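Local coordinates for putative Type I topoisomerase (Deinococcus radiodurans, PDB 3M4A), which probably catalyses ATP-independent breakage of one DNA strand, strand passage and rejoining, as a member of the type IB topoisomerase family, at residues 158-163 and 167-172; 237-242 and 278-283; 295-300 and 333-338. All coordinates share one frame; numbering follows the deposited sequence. Where two conformers were deposited one is given.

Interaction 1. Residues 158-163 and 167-172; sequences RHVVVD and VTFRFK
Val160 to Val162 pair with Val167 to Phe169 as the arms of a β hairpin, and the antiparallel course shows in the 159° between the axes of the short segments. Around the hydrogen-bonded pair Val161 and Thr168, Val161 N donates to Thr168 O (3.0 Å), and Thr168 N returns a nearly straight bond to Val161 O (2.9 Å, 176° at the hydrogen). Arg170 N to His159 O, also 2.9 Å, carries this ladder back to the 3-10 turn that precedes the first strand. The two non-hydrogen-bonded pairs, Val160 with Phe169 and Val162 with Val167, share one face. There Val160 puts CG2 anti to its own N, which lays this methyl over the Phe169 ring, 4.0 Å from the centroid, and against Val167 CG1 at 3.5 Å. Helix 186-196 packs on the same face, its Met192 touching Val162 and Phe169. At the end of the pairing beside the 3-10 segment, Phe171 CB sits over one face of the His159 imidazole, 3.4 Å from CD2, and Arg158 CG lies over the opposite face. A bond between ND1 and Arg156 N orients the ring; His159 NE2 lies 3.0 Å from a water, and Lys172 N donates to the same water. Strand 178-183 bonds to the far edge of 166-172, completing a three-stranded antiparallel meander within the catalytic core.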
loop_
_atom_site.group_PDB
_atom_site.type_symbol
_atom_site.label_atom_id
_atom_site.label_comp_id
_atom_site.label_asym_id
_atom_site.label_seq_id
_atom_site.Cartn_x
_atom_site.Cartn_y
_atom_site.Cartn_z
ATOM N N ARG A 158 -11.118 -2.857 -20.701
ATOM C CA ARG A 158 -12.488 -2.347 -20.680
ATOM C C ARG A 158 -12.909 -1.764 -19.342
ATOM O O ARG A 158 -13.953 -1.116 -19.238
ATOM C CB ARG A 158 -13.487 -3.441 -21.094
ATOM C CG ARG A 158 -13.828 -4.451 -20.025
ATOM C CD ARG A 158 -14.946 -5.357 -20.496
ATOM N NE ARG A 158 -15.162 -6.490 -19.596
ATOM C CZ ARG A 158 -15.967 -6.481 -18.544
ATOM N NH1 ARG A 158 -16.643 -5.387 -18.223
ATOM N NH2 ARG A 158 -16.088 -7.571 -17.798
ATOM N N HIS A 159 -12.070 -1.960 -18.326
ATOM C CA HIS A 159 -12.367 -1.533 -16.976
ATOM C C HIS A 159 -11.859 -0.137 -16.615
ATOM O O HIS A 159 -12.054 0.301 -15.478
ATOM C CB HIS A 159 -11.744 -2.508 -15.991
ATOM C CG HIS A 159 -12.429 -3.833 -15.939
ATOM N ND1 HIS A 159 -11.743 -5.027 -15.854
ATOM C CD2 HIS A 159 -13.739 -4.147 -15.959
ATOM C CE1 HIS A 159 -12.616 -6.020 -15.793
ATOM N NE2 HIS A 159 -13.832 -5.511 -15.846
ATOM N N VAL A 160 -11.196 0.543 -17.542
ATOM C CA VAL A 160 -10.561 1.823 -17.233
ATOM C C VAL A 160 -10.789 2.843 -18.330
ATOM O O VAL A 160 -10.950 2.475 -19.497
ATOM C CB VAL A 160 -9.044 1.620 -17.014
ATOM C CG1 VAL A 160 -8.332 1.280 -18.310
ATOM C CG2 VAL A 160 -8.405 2.850 -16.338
ATOM N N VAL A 161 -10.806 4.120 -17.940
ATOM C CA VAL A 161 -10.799 5.245 -18.899
ATOM C C VAL A 161 -9.908 6.361 -18.315
ATOM O O VAL A 161 -9.843 6.533 -17.102
ATOM C CB VAL A 161 -12.235 5.768 -19.217
ATOM C CG1 VAL A 161 -12.836 6.513 -18.044
ATOM C CG2 VAL A 161 -12.226 6.652 -20.488
ATOM N N VAL A 162 -9.236 7.093 -19.194
ATOM C CA VAL A 162 -8.374 8.209 -18.817
ATOM C C VAL A 162 -8.956 9.498 -19.412
ATOM O O VAL A 162 -9.216 9.581 -20.609
ATOM C CB VAL A 162 -6.933 7.994 -19.324
ATOM C CG1 VAL A 162 -6.015 9.110 -18.864
ATOM C CG2 VAL A 162 -6.393 6.618 -18.876
ATOM N N ASP A 163 -9.193 10.493 -18.567
ATOM C CA ASP A 163 -9.661 11.813 -19.018
ATOM C C ASP A 163 -8.712 12.841 -18.411
ATOM O O ASP A 163 -8.794 13.154 -17.226
ATOM C CB ASP A 163 -11.114 12.001 -18.597
ATOM C CG ASP A 163 -11.672 13.353 -18.971
ATOM O OD1 ASP A 163 -11.326 13.889 -20.046
ATOM O OD2 ASP A 163 -12.485 13.855 -18.172
ATOM N N VAL A 167 -7.797 9.128 -13.888
ATOM C CA VAL A 167 -7.947 7.730 -14.343
ATOM C C VAL A 167 -9.112 7.159 -13.543
ATOM O O VAL A 167 -9.100 7.235 -12.330
ATOM C CB VAL A 167 -6.686 6.881 -14.099
ATOM C CG1 VAL A 167 -6.896 5.438 -14.528
ATOM C CG2 VAL A 167 -5.478 7.456 -14.842
ATOM N N THR A 168 -10.108 6.604 -14.224
ATOM C CA THR A 168 -11.281 6.042 -13.550
ATOM C C THR A 168 -11.372 4.556 -13.865
ATOM O O THR A 168 -11.260 4.167 -15.004
ATOM C CB THR A 168 -12.590 6.742 -13.993
ATOM O OG1 THR A 168 -12.550 8.126 -13.609
ATOM C CG2 THR A 168 -13.812 6.091 -13.357
ATOM N N PHE A 169 -11.587 3.750 -12.832
ATOM C CA PHE A 169 -11.784 2.315 -12.972
ATOM C C PHE A 169 -13.216 1.979 -12.596
ATOM O O PHE A 169 -13.715 2.475 -11.599
ATOM C CB PHE A 169 -10.856 1.577 -12.010
ATOM C CG PHE A 169 -9.402 1.823 -12.258
ATOM C CD1 PHE A 169 -8.678 0.992 -13.102
ATOM C CD2 PHE A 169 -8.747 2.874 -11.634
ATOM C CE1 PHE A 169 -7.324 1.212 -13.324
ATOM C CE2 PHE A 169 -7.384 3.086 -11.857
ATOM C CZ PHE A 169 -6.683 2.249 -12.687
ATOM N N ARG A 170 -13.868 1.116 -13.379
ATOM C CA ARG A 170 -15.223 0.635 -13.078
ATOM C C ARG A 170 -15.225 -0.862 -13.402
ATOM O O ARG A 170 -14.996 -1.232 -14.527
ATOM C CB ARG A 170 -16.263 1.373 -13.932
ATOM C CG ARG A 170 -16.386 2.860 -13.626
ATOM C CD ARG A 170 -17.625 3.532 -14.283
ATOM N NE ARG A 170 -17.536 4.986 -14.134
ATOM C CZ ARG A 170 -18.057 5.714 -13.141
ATOM N NH1 ARG A 170 -18.796 5.172 -12.185
ATOM N NH2 ARG A 170 -17.848 7.029 -13.118
ATOM N N PHE A 171 -15.391 -1.704 -12.391
ATOM C CA PHE A 171 -15.293 -3.149 -12.585
ATOM C C PHE A 171 -16.074 -3.908 -11.524
ATOM O O PHE A 171 -16.356 -3.374 -10.452
ATOM C CB PHE A 171 -13.829 -3.608 -12.597
ATOM C CG PHE A 171 -13.093 -3.360 -11.315
ATOM C CD1 PHE A 171 -12.932 -4.377 -10.377
ATOM C CD2 PHE A 171 -12.517 -2.126 -11.061
ATOM C CE1 PHE A 171 -12.254 -4.151 -9.197
ATOM C CE2 PHE A 171 -11.835 -1.889 -9.882
ATOM C CZ PHE A 171 -11.697 -2.905 -8.947
ATOM N N LYS A 172 -16.423 -5.152 -11.842
ATOM C CA LYS A 172 -17.022 -6.069 -10.868
ATOM C C LYS A 172 -15.910 -6.616 -9.992
ATOM O O LYS A 172 -15.045 -7.352 -10.473
ATOM C CB LYS A 172 -17.752 -7.220 -11.574
ATOM C CG LYS A 172 -18.436 -8.195 -10.620
ATOM C CD LYS A 172 -19.153 -9.350 -11.331
ATOM C CE LYS A 172 -20.194 -8.858 -12.327
ATOM N NZ LYS A 172 -21.370 -9.768 -12.446
HETATM O O HOH W 1 -16.558 -6.061 -14.780
HETATM O O HOH W 2 -11.468 9.343 -15.968
#

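Interaction 2. Residues 237-242 and 278-283; sequences DFRTWG and LGNTPA
Arg239 sets off from helix 235-254 with CG anti to its carbonyl carbon (chi1 -78°) and then bends at chi3 (60°), which carries the guanidinium to the C-terminal end of helix 260-278, where Leu278 and Asn280 meet it. The contact thus joins two helices of the catalytic core through a buried side chain and a helix-end carbonyl. Leu278 O lies in the guanidinium plane and takes a bond from Arg239 NH2 (3.1 Å, 158° at the hydrogen), with a weak second one from Arg239 NH1 at 3.3 Å. Arg239 NH1 has a further acceptor in Arg135 O, so two backbone carbonyls hold the flat group. Leu278 also packs by its side chain: CD2 lies over one guanidinium face, 3.7 Å from Arg239 NH1. Arg137, whose NH2 bonds to Gly279 O, and Tyr289, which touches Arg239 and Leu278, close in around the site. Arg137, Arg239 and Tyr289 match the arginine and tyrosine positions of type IB enzymes, so this is probably the active site, although the bound DNA comes only within about 14 Å (nearest atoms). Asn280 is tentative, being one of two conformers: here OD1 lies 2.9 Å from Arg239 NH2, at too poor an angle for a hydrogen bond.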
loop_
_atom_site.group_PDB
_atom_site.type_symbol
_atom_site.label_atom_id
_atom_site.label_comp_id
_atom_site.label_asym_id
_atom_site.label_seq_id
_atom_site.Cartn_x
_atom_site.Cartn_y
_atom_site.Cartn_z
ATOM N N ASP A 237 -1.767 -4.701 3.613
ATOM C CA ASP A 237 -1.429 -3.530 4.414
ATOM C C ASP A 237 -1.774 -2.217 3.696
ATOM O O ASP A 237 -2.047 -1.213 4.351
ATOM C CB ASP A 237 0.040 -3.555 4.841
ATOM C CG ASP A 237 0.323 -4.648 5.859
ATOM O OD1 ASP A 237 -0.228 -4.554 6.975
ATOM O OD2 ASP A 237 1.081 -5.593 5.534
ATOM N N PHE A 238 -1.790 -2.201 2.368
ATOM C CA PHE A 238 -2.225 -0.980 1.659
ATOM C C PHE A 238 -3.706 -0.694 1.892
ATOM O O PHE A 238 -4.121 0.472 1.922
ATOM C CB PHE A 238 -1.994 -1.084 0.156
ATOM C CG PHE A 238 -0.547 -1.025 -0.264
ATOM C CD1 PHE A 238 0.213 0.119 -0.035
ATOM C CD2 PHE A 238 0.031 -2.092 -0.929
ATOM C CE1 PHE A 238 1.532 0.187 -0.434
ATOM C CE2 PHE A 238 1.363 -2.038 -1.338
ATOM C CZ PHE A 238 2.115 -0.891 -1.091
ATOM N N ARG A 239 -4.503 -1.746 2.078
ATOM C CA ARG A 239 -5.937 -1.575 2.292
ATOM C C ARG A 239 -6.278 -1.193 3.728
ATOM O O ARG A 239 -7.141 -0.356 3.949
ATOM C CB ARG A 239 -6.714 -2.811 1.831
ATOM C CG ARG A 239 -6.856 -2.824 0.317
ATOM C CD ARG A 239 -7.292 -4.171 -0.219
ATOM N NE ARG A 239 -8.590 -4.600 0.323
ATOM C CZ ARG A 239 -9.775 -4.167 -0.107
ATOM N NH1 ARG A 239 -9.868 -3.261 -1.074
ATOM N NH2 ARG A 239 -10.881 -4.658 0.439
ATOM N N THR A 240 -5.561 -1.754 4.699
ATOM C CA THR A 240 -5.748 -1.360 6.093
ATOM C C THR A 240 -5.195 0.065 6.344
ATOM O O THR A 240 -5.867 0.898 6.933
ATOM C CB THR A 240 -5.107 -2.370 7.065
ATOM O OG1 THR A 240 -3.708 -2.498 6.791
ATOM C CG2 THR A 240 -5.781 -3.744 6.943
ATOM N N TRP A 241 -3.991 0.355 5.857
ATOM C CA TRP A 241 -3.469 1.728 5.915
ATOM C C TRP A 241 -4.370 2.694 5.153
ATOM O O TRP A 241 -4.790 3.721 5.688
ATOM C CB TRP A 241 -2.048 1.794 5.348
ATOM C CG TRP A 241 -1.504 3.183 5.223
ATOM C CD1 TRP A 241 -1.386 3.925 4.065
ATOM C CD2 TRP A 241 -0.998 4.008 6.276
ATOM N NE1 TRP A 241 -0.821 5.141 4.341
ATOM C CE2 TRP A 241 -0.584 5.234 5.689
ATOM C CE3 TRP A 241 -0.856 3.842 7.659
ATOM C CZ2 TRP A 241 -0.046 6.280 6.437
ATOM C CZ3 TRP A 241 -0.300 4.884 8.401
ATOM C CH2 TRP A 241 0.085 6.091 7.796
ATOM N N GLY A 242 -4.682 2.373 3.898
ATOM C CA GLY A 242 -5.524 3.257 3.085
ATOM C C GLY A 242 -6.937 3.439 3.587
ATOM O O GLY A 242 -7.463 4.554 3.552
ATOM N N LEU A 278 -13.733 0.307 -0.267
ATOM C CA LEU A 278 -13.006 -0.969 -0.164
ATOM C C LEU A 278 -13.763 -2.157 -0.766
ATOM O O LEU A 278 -13.170 -3.223 -0.999
ATOM C CB LEU A 278 -12.696 -1.284 1.296
ATOM C CG LEU A 278 -11.697 -0.349 1.988
ATOM C CD1 LEU A 278 -11.533 -0.713 3.457
ATOM C CD2 LEU A 278 -10.333 -0.391 1.294
ATOM N N GLY A 279 -15.054 -1.977 -1.010
ATOM C CA GLY A 279 -15.894 -3.058 -1.534
ATOM C C GLY A 279 -16.146 -4.148 -0.505
ATOM O O GLY A 279 -16.166 -5.343 -0.829
ATOM N N ASN A 280 -16.355 -3.733 0.740
ATOM C CA ASN A 280 -16.610 -4.615 1.874
ATOM C C ASN A 280 -17.863 -4.190 2.611
ATOM O O ASN A 280 -18.355 -3.085 2.409
ATOM C CB ASN A 280 -15.447 -4.554 2.856
ATOM C CG ASN A 280 -14.243 -5.321 2.377
ATOM O OD1 ASN A 280 -13.214 -4.743 2.108
ATOM N ND2 ASN A 280 -14.376 -6.631 2.265
ATOM N N THR A 281 -18.342 -5.047 3.497
ATOM C CA THR A 281 -19.462 -4.687 4.352
ATOM C C THR A 281 -18.959 -3.674 5.387
ATOM O O THR A 281 -17.774 -3.665 5.718
ATOM C CB THR A 281 -20.055 -5.920 5.061
ATOM O OG1 THR A 281 -19.112 -6.453 5.996
ATOM C CG2 THR A 281 -20.413 -6.996 4.030
ATOM N N PRO A 282 -19.848 -2.791 5.867
ATOM C CA PRO A 282 -19.471 -1.926 6.998
ATOM C C PRO A 282 -18.917 -2.684 8.210
ATOM O O PRO A 282 -17.953 -2.237 8.830
ATOM C CB PRO A 282 -20.779 -1.215 7.340
ATOM C CG PRO A 282 -21.530 -1.201 6.053
ATOM C CD PRO A 282 -21.205 -2.489 5.377
ATOM N N ALA A 283 -19.508 -3.826 8.545
ATOM C CA ALA A 283 -19.024 -4.618 9.663
ATOM C C ALA A 283 -17.569 -5.082 9.491
ATOM O O ALA A 283 -16.769 -5.017 10.437
ATOM C CB ALA A 283 -19.960 -5.830 9.914
HETATM O O HOH W 3 -11.482 -7.836 1.375
#

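Interaction 3. Residues 295-300 and 333-338; sequences FDRYLD and ESERTL
Arg297 reaches across to Ser334 and Glu335, its CB pointing at the partner helix and its chain bending at chi2 (-64°) before it runs out through CD to the guanidinium. CD passes 4.2 Å from Ser334 OG, and beyond it every nitrogen has a partner. NE donates to Ser334 OG at 3.0 Å, and NH2 donates to that same oxygen, also at 3.0 Å, so the group grips one hydroxyl side-on with OG in its plane. OG is bonded in addition to Met331 O one turn back, which fixes where it can sit. These bonds, with the salt bridge to Glu335, tie helix 292-299 to helix 323-337, the last helix of the modelled chain, at the surface, with Tyr307 touching both Arg297 and Ser334. The charged half is NH2 to Glu335 OE1, 2.9 Å and 166° at the hydrogen, met on the anti lone pair with guanidinium and carboxylate only 24° from coplanar. A methionine in place of Arg297 would probably leave Glu335 without its opposite charge and Ser334 OG without two donors. At the remaining tip, NH1 donates to a water (3.0 Å) whose two hydrogens go to Glu335 OE1 and Asp296 OD2, carboxylate oxygens that stand 5.0 Å apart.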
loop_
_atom_site.group_PDB
_atom_site.type_symbol
_atom_site.label_atom_id
_atom_site.label_comp_id
_atom_site.label_asym_id
_atom_site.label_seq_id
_atom_site.Cartn_x
_atom_site.Cartn_y
_atom_site.Cartn_z
ATOM N N PHE A 295 -10.927 6.681 15.417
ATOM C CA PHE A 295 -12.272 6.914 15.963
ATOM C C PHE A 295 -12.197 7.416 17.413
ATOM O O PHE A 295 -12.910 8.347 17.771
ATOM C CB PHE A 295 -13.109 5.632 15.885
ATOM C CG PHE A 295 -13.605 5.300 14.496
ATOM C CD1 PHE A 295 -13.167 6.001 13.374
ATOM C CD2 PHE A 295 -14.515 4.277 14.315
ATOM C CE1 PHE A 295 -13.642 5.687 12.112
ATOM C CE2 PHE A 295 -14.994 3.958 13.036
ATOM C CZ PHE A 295 -14.541 4.670 11.944
ATOM N N ASP A 296 -11.323 6.816 18.219
ATOM C CA ASP A 296 -11.047 7.314 19.586
ATOM C C ASP A 296 -10.696 8.799 19.578
ATOM O O ASP A 296 -11.284 9.606 20.308
ATOM C CB ASP A 296 -9.895 6.557 20.251
ATOM C CG ASP A 296 -10.234 5.120 20.601
ATOM O OD1 ASP A 296 -11.432 4.757 20.705
ATOM O OD2 ASP A 296 -9.272 4.353 20.765
ATOM N N ARG A 297 -9.750 9.188 18.722
ATOM C CA ARG A 297 -9.376 10.589 18.660
ATOM C C ARG A 297 -10.541 11.477 18.244
ATOM O O ARG A 297 -10.772 12.538 18.838
ATOM C CB ARG A 297 -8.157 10.787 17.753
ATOM C CG ARG A 297 -6.915 10.084 18.238
ATOM C CD ARG A 297 -6.367 10.579 19.584
ATOM N NE ARG A 297 -5.209 9.760 19.895
ATOM C CZ ARG A 297 -5.256 8.566 20.489
ATOM N NH1 ARG A 297 -6.417 8.061 20.899
ATOM N NH2 ARG A 297 -4.150 7.868 20.684
ATOM N N TYR A 298 -11.308 11.041 17.245
ATOM C CA TYR A 298 -12.467 11.803 16.800
ATOM C C TYR A 298 -13.454 12.041 17.942
ATOM O O TYR A 298 -13.962 13.144 18.114
ATOM C CB TYR A 298 -13.162 11.088 15.638
ATOM C CG TYR A 298 -14.316 11.877 15.086
ATOM C CD1 TYR A 298 -14.095 13.034 14.338
ATOM C CD2 TYR A 298 -15.637 11.493 15.337
ATOM C CE1 TYR A 298 -15.150 13.772 13.838
ATOM C CE2 TYR A 298 -16.702 12.219 14.837
ATOM C CZ TYR A 298 -16.462 13.357 14.092
ATOM O OH TYR A 298 -17.514 14.097 13.598
ATOM N N LEU A 299 -13.705 11.004 18.722
ATOM C CA LEU A 299 -14.635 11.085 19.855
ATOM C C LEU A 299 -14.149 12.017 20.972
ATOM O O LEU A 299 -14.963 12.541 21.745
ATOM C CB LEU A 299 -14.923 9.683 20.402
ATOM C CG LEU A 299 -15.800 8.849 19.464
ATOM C CD1 LEU A 299 -15.873 7.403 19.916
ATOM C CD2 LEU A 299 -17.179 9.441 19.341
ATOM N N ASP A 300 -12.842 12.241 21.027
ATOM C CA ASP A 300 -12.228 13.215 21.926
ATOM C C ASP A 300 -11.997 14.582 21.258
ATOM O O ASP A 300 -11.300 15.435 21.819
ATOM C CB ASP A 300 -10.902 12.654 22.460
ATOM C CG ASP A 300 -11.103 11.586 23.538
ATOM O OD1 ASP A 300 -12.214 11.488 24.087
ATOM O OD2 ASP A 300 -10.146 10.855 23.829
ATOM N N GLU A 333 0.983 7.445 16.360
ATOM C CA GLU A 333 2.069 7.531 17.343
ATOM C C GLU A 333 1.594 8.050 18.719
ATOM O O GLU A 333 2.197 7.712 19.747
ATOM C CB GLU A 333 3.244 8.354 16.787
ATOM C CG GLU A 333 4.022 7.578 15.718
ATOM C CD GLU A 333 5.150 8.367 15.064
ATOM O OE1 GLU A 333 5.060 9.618 14.967
ATOM O OE2 GLU A 333 6.126 7.710 14.623
ATOM N N SER A 334 0.511 8.822 18.760
ATOM C CA SER A 334 -0.001 9.309 20.042
ATOM C C SER A 334 -0.507 8.177 20.947
ATOM O O SER A 334 -0.588 8.357 22.162
ATOM C CB SER A 334 -1.101 10.354 19.842
ATOM O OG SER A 334 -2.296 9.779 19.358
ATOM N N GLU A 335 -0.853 7.027 20.368
ATOM C CA GLU A 335 -1.332 5.891 21.158
ATOM C C GLU A 335 -0.183 5.313 21.991
ATOM O O GLU A 335 -0.384 4.893 23.134
ATOM C CB GLU A 335 -1.949 4.819 20.252
ATOM C CG GLU A 335 -2.626 3.636 20.992
ATOM C CD GLU A 335 -3.951 3.976 21.677
ATOM O OE1 GLU A 335 -4.450 5.113 21.587
ATOM O OE2 GLU A 335 -4.511 3.069 22.323
ATOM N N ARG A 336 1.019 5.302 21.417
ATOM C CA ARG A 336 2.224 4.899 22.140
ATOM C C ARG A 336 2.478 5.839 23.305
ATOM O O ARG A 336 2.765 5.396 24.421
ATOM C CB ARG A 336 3.439 4.896 21.204
ATOM C CG ARG A 336 4.762 4.524 21.875
ATOM C CD ARG A 336 5.881 4.407 20.865
ATOM N NE ARG A 336 5.628 3.334 19.903
ATOM C CZ ARG A 336 5.797 2.032 20.150
ATOM N NH1 ARG A 336 6.233 1.606 21.337
ATOM N NH2 ARG A 336 5.532 1.144 19.202
ATOM N N THR A 337 2.365 7.138 23.034
ATOM C CA THR A 337 2.590 8.169 24.044
ATOM C C THR A 337 1.564 8.087 25.178
ATOM O O THR A 337 1.878 8.445 26.314
ATOM C CB THR A 337 2.554 9.578 23.421
ATOM O OG1 THR A 337 3.503 9.648 22.348
ATOM C CG2 THR A 337 2.881 10.648 24.464
ATOM N N LEU A 338 0.359 7.611 24.846
ATOM C CA LEU A 338 -0.774 7.451 25.771
ATOM C C LEU A 338 -1.726 8.632 25.611
ATOM O O LEU A 338 -2.600 8.623 24.735
ATOM C CB LEU A 338 -0.334 7.288 27.241
ATOM C CG LEU A 338 -1.373 6.739 28.230
ATOM C CD1 LEU A 338 -0.688 6.144 29.457
ATOM C CD2 LEU A 338 -2.392 7.803 28.655
HETATM O O HOH W 4 -7.111 5.414 22.234
#

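In the fold
Burial and chemistry change together across the three contacts. Interaction 2 is buried, its centre about 11 Å from the centre of the chain, and relies on one arginine held by backbone carbonyls. Interaction 3, its centre about 23 Å from that of the chain, is a surface contact made by charged and hydroxyl side chains with a bridging water. Interaction 1 is partly buried and differs from both in resting on a backbone ladder with an apolar face. None touches another, but interactions 2 and 3 share a helical framework: helices 282-289 and 292-299 follow each other in the chain, and Trp241 of 237-242 packs on Leu328 and Leu332 of helix 323-337. Interaction 1 lies in a three-stranded antiparallel sheet apart from those helices.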